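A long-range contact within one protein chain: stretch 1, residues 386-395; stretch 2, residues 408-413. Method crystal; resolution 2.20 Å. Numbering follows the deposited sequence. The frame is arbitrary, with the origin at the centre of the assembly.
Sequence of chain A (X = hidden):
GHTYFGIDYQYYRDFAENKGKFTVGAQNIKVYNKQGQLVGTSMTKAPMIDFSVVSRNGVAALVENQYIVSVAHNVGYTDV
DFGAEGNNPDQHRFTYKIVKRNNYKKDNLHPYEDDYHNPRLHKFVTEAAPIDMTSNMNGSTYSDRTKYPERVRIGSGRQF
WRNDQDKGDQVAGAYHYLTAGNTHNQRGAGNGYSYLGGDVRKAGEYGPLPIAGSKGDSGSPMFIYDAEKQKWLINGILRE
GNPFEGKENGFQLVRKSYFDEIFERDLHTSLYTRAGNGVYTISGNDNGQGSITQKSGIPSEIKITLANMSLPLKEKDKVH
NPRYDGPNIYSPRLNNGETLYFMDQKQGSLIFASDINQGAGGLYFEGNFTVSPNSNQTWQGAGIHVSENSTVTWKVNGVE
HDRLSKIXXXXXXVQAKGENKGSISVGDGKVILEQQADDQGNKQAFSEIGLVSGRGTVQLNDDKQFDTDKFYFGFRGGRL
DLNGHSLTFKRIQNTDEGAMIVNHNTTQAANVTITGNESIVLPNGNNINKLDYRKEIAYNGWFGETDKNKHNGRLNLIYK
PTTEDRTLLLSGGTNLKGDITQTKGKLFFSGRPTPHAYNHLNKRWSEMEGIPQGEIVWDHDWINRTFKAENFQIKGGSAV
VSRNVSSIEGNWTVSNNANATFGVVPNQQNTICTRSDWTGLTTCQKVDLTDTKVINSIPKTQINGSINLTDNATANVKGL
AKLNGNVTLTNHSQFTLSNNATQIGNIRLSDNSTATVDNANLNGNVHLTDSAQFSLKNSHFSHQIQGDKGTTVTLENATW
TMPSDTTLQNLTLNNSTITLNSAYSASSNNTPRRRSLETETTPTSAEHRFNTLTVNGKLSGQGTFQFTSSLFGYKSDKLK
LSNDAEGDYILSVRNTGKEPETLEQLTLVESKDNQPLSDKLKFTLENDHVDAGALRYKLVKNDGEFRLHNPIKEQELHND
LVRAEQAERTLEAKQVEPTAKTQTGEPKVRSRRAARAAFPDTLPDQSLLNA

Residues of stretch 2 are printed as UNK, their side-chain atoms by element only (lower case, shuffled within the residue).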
# COMPACT_ATOMS: atom_id res chain seq x y z
N VAL A 386 -39.74 -43.82 -0.77
CA VAL A 386 -38.44 -44.47 -0.66
C VAL A 386 -37.77 -44.08 0.65
O VAL A 386 -37.60 -42.89 0.94
CB VAL A 386 -37.52 -44.07 -1.84
CG1 VAL A 386 -36.20 -44.81 -1.75
CG2 VAL A 386 -38.21 -44.34 -3.18
N SER A 387 -37.39 -45.10 1.42
CA SER A 387 -36.80 -44.93 2.75
C SER A 387 -35.50 -44.16 2.71
O SER A 387 -34.83 -44.10 1.67
CB SER A 387 -36.48 -46.29 3.38
OG SER A 387 -37.63 -47.10 3.47
N GLU A 388 -35.12 -43.61 3.86
CA GLU A 388 -33.82 -42.97 4.01
C GLU A 388 -32.71 -43.95 3.64
O GLU A 388 -32.76 -45.12 4.04
CB GLU A 388 -33.62 -42.48 5.44
CG GLU A 388 -32.45 -41.53 5.58
CD GLU A 388 -32.32 -40.93 6.97
OE1 GLU A 388 -33.10 -41.31 7.87
OE2 GLU A 388 -31.44 -40.07 7.15
N ASN A 389 -31.72 -43.47 2.90
CA ASN A 389 -30.57 -44.29 2.54
C ASN A 389 -30.88 -45.41 1.54
O ASN A 389 -30.04 -46.26 1.27
CB ASN A 389 -29.91 -44.88 3.79
CG ASN A 389 -29.41 -43.81 4.74
OD1 ASN A 389 -29.55 -43.93 5.95
ND2 ASN A 389 -28.81 -42.76 4.19
N SER A 390 -32.08 -45.42 0.99
CA SER A 390 -32.46 -46.43 0.02
C SER A 390 -32.47 -45.83 -1.36
O SER A 390 -32.80 -44.65 -1.52
CB SER A 390 -33.83 -47.00 0.35
OG SER A 390 -33.83 -47.62 1.62
N THR A 391 -32.10 -46.61 -2.37
CA THR A 391 -32.18 -46.16 -3.74
C THR A 391 -33.05 -47.11 -4.55
O THR A 391 -32.87 -48.33 -4.51
CB THR A 391 -30.78 -46.02 -4.42
OG1 THR A 391 -29.99 -45.06 -3.72
CG2 THR A 391 -30.93 -45.58 -5.86
N VAL A 392 -34.01 -46.55 -5.27
CA VAL A 392 -34.88 -47.35 -6.11
C VAL A 392 -34.65 -46.96 -7.55
O VAL A 392 -35.00 -45.86 -7.97
CB VAL A 392 -36.37 -47.19 -5.73
CG1 VAL A 392 -37.25 -47.90 -6.75
CG2 VAL A 392 -36.63 -47.74 -4.34
N THR A 393 -34.03 -47.86 -8.30
CA THR A 393 -33.82 -47.65 -9.72
C THR A 393 -35.12 -47.93 -10.47
O THR A 393 -35.56 -49.07 -10.55
CB THR A 393 -32.69 -48.53 -10.24
OG1 THR A 393 -31.52 -48.31 -9.43
CG2 THR A 393 -32.36 -48.19 -11.69
N TRP A 394 -35.73 -46.87 -11.00
CA TRP A 394 -37.09 -46.94 -11.53
C TRP A 394 -37.07 -46.89 -13.05
O TRP A 394 -36.86 -45.84 -13.64
CB TRP A 394 -37.91 -45.76 -10.97
CG TRP A 394 -39.39 -45.85 -11.23
CD1 TRP A 394 -40.09 -45.18 -12.19
CD2 TRP A 394 -40.34 -46.64 -10.52
NE1 TRP A 394 -41.42 -45.51 -12.12
CE2 TRP A 394 -41.60 -46.41 -11.10
CE3 TRP A 394 -40.26 -47.52 -9.44
CZ2 TRP A 394 -42.76 -47.03 -10.65
CZ3 TRP A 394 -41.41 -48.14 -8.99
CH2 TRP A 394 -42.64 -47.89 -9.60
N LYS A 395 -37.29 -48.04 -13.69
CA LYS A 395 -37.15 -48.12 -15.14
C LYS A 395 -38.49 -48.23 -15.84
O LYS A 395 -38.58 -48.64 -17.00
CB LYS A 395 -36.25 -49.30 -15.51
CG LYS A 395 -34.82 -49.13 -15.02
CD LYS A 395 -33.96 -50.36 -15.27
CE LYS A 395 -32.54 -50.12 -14.76
NZ LYS A 395 -31.71 -51.37 -14.74
N UNK A 408 -40.68 -39.65 0.93
CA UNK A 408 -39.63 -40.39 1.60
C UNK A 408 -38.28 -39.73 1.39
O UNK A 408 -38.06 -39.03 0.39
N UNK A 409 -37.37 -39.95 2.33
CA UNK A 409 -36.05 -39.34 2.26
C UNK A 409 -35.13 -40.02 1.24
O UNK A 409 -34.06 -39.50 0.94
c UNK A 409 -36.05 -38.48 4.68
c UNK A 409 -35.34 -38.64 6.01
c UNK A 409 -36.07 -37.89 7.11
c UNK A 409 -35.38 -39.35 3.63
n UNK A 409 -36.15 -36.43 6.82
N UNK A 410 -35.54 -41.19 0.74
CA UNK A 410 -34.70 -41.95 -0.17
C UNK A 410 -34.67 -41.44 -1.60
O UNK A 410 -35.31 -40.44 -1.93
N UNK A 411 -33.92 -42.15 -2.45
CA UNK A 411 -33.70 -41.75 -3.84
C UNK A 411 -34.51 -42.56 -4.87
O UNK A 411 -34.66 -43.77 -4.74
c UNK A 411 -32.20 -41.83 -4.20
o UNK A 411 -31.47 -40.92 -3.37
c UNK A 411 -31.97 -41.48 -5.66
N UNK A 412 -35.04 -41.87 -5.87
CA UNK A 412 -35.73 -42.49 -6.99
C UNK A 412 -34.88 -42.20 -8.20
O UNK A 412 -34.83 -41.06 -8.67
c UNK A 412 -38.32 -42.67 -7.58
c UNK A 412 -37.97 -44.09 -7.94
c UNK A 412 -37.10 -41.85 -7.20
c UNK A 412 -39.08 -42.00 -8.73
N UNK A 413 -34.18 -43.21 -8.71
CA UNK A 413 -33.34 -43.02 -9.88
C UNK A 413 -34.14 -43.37 -11.14
O UNK A 413 -34.28 -44.54 -11.48
c UNK A 413 -31.13 -43.78 -10.90
n UNK A 413 -29.54 -44.01 -12.40
n UNK A 413 -31.18 -42.77 -11.83
c UNK A 413 -30.22 -42.93 -12.72
c UNK A 413 -30.08 -44.56 -11.26
c UNK A 413 -32.07 -43.88 -9.74
O HOH W 1 -30.74 -42.58 -1.01

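Position 408 has backbone atoms and nothing more, and its CA approaches Val-386 O at 3.3 Å in a CA-H...O contact. An ideal CB would sit 2.3 Å from Val-386 O, a clash. The phi/psi pair of 84/154 makes the same demand by itself, since a CB would be jammed against the carbonyl oxygen of the residue before. The residue is glycine.

At position 409 four carbons run in an unbranched row and end in a nitrogen. The third carbon of the row lies 3.9 Å from Glu-388 CD, a contact between the two side chains, with no salt bridge. The row and its nitrogen are the signature of lysine. Lys-409 is exposed; its CA-to-CB bond points sideways to stretch 1, and the end of the side chain leads away.

Position 410 again lacks side-chain atoms. A CB would point toward stretch 1 and fall 2.3 Å from Val-386 CG1 and 3.0 Å from Ser-390 O. It is glycine, here because of its neighbours. With that space left free, Gly-410 N donates to Val-386 O at 2.7 Å.

Position 411 shows one carbon carrying an oxygen and a carbon. Its CB is 3.9 Å from Thr-391 OG1, its bridge partner on the same face. It is a beta-branched alcohol: threonine. A water joins Thr-411 OG1 to Ser-390 O, 3.0 Å from each.

Position 412 holds four carbons, forked at the second. One terminal carbon of the fork comes within 3.5 Å of Trp-394 CB and 4.1 Å of Val-392 CG1. The fork reads as leucine, and that carbon is CD2, so apolar carbon of Leu-412 packs against both Val-392 and Trp-394. Both chi angles lie between wells.

Position 413 carries one carbon followed by a five-membered ring of three carbons and two nitrogens. The side chain returns to the face of 391 and 411, where a ring carbon lies 4.3 Å from Thr-393 CG2. This is histidine, and the ring carbon is CD2.

The rule of the contact is a parallel ladder entered through a turn. The type II turn from Ser-387 to Ser-390 precedes the strand, and the backbone then alternates donor and acceptor: Thr-411 N to Ser-390 O (2.9 Å), Val-392 N to Thr-411 O (2.9 Å), His-413 N to Val-392 O (2.9 Å) and Trp-394 N to His-413 O (2.8 Å). Pairing Thr-391, Val-392 and Thr-393 with Thr-411, Leu-412 and His-413 sends Val-392 and Leu-412 to the buried face and the other four to a partly exposed one. The glycines let the backbones meet before the ladder starts; the alternation of side chains then sorts the two faces.

Stretch 2, residues 408-413: GKGTLH
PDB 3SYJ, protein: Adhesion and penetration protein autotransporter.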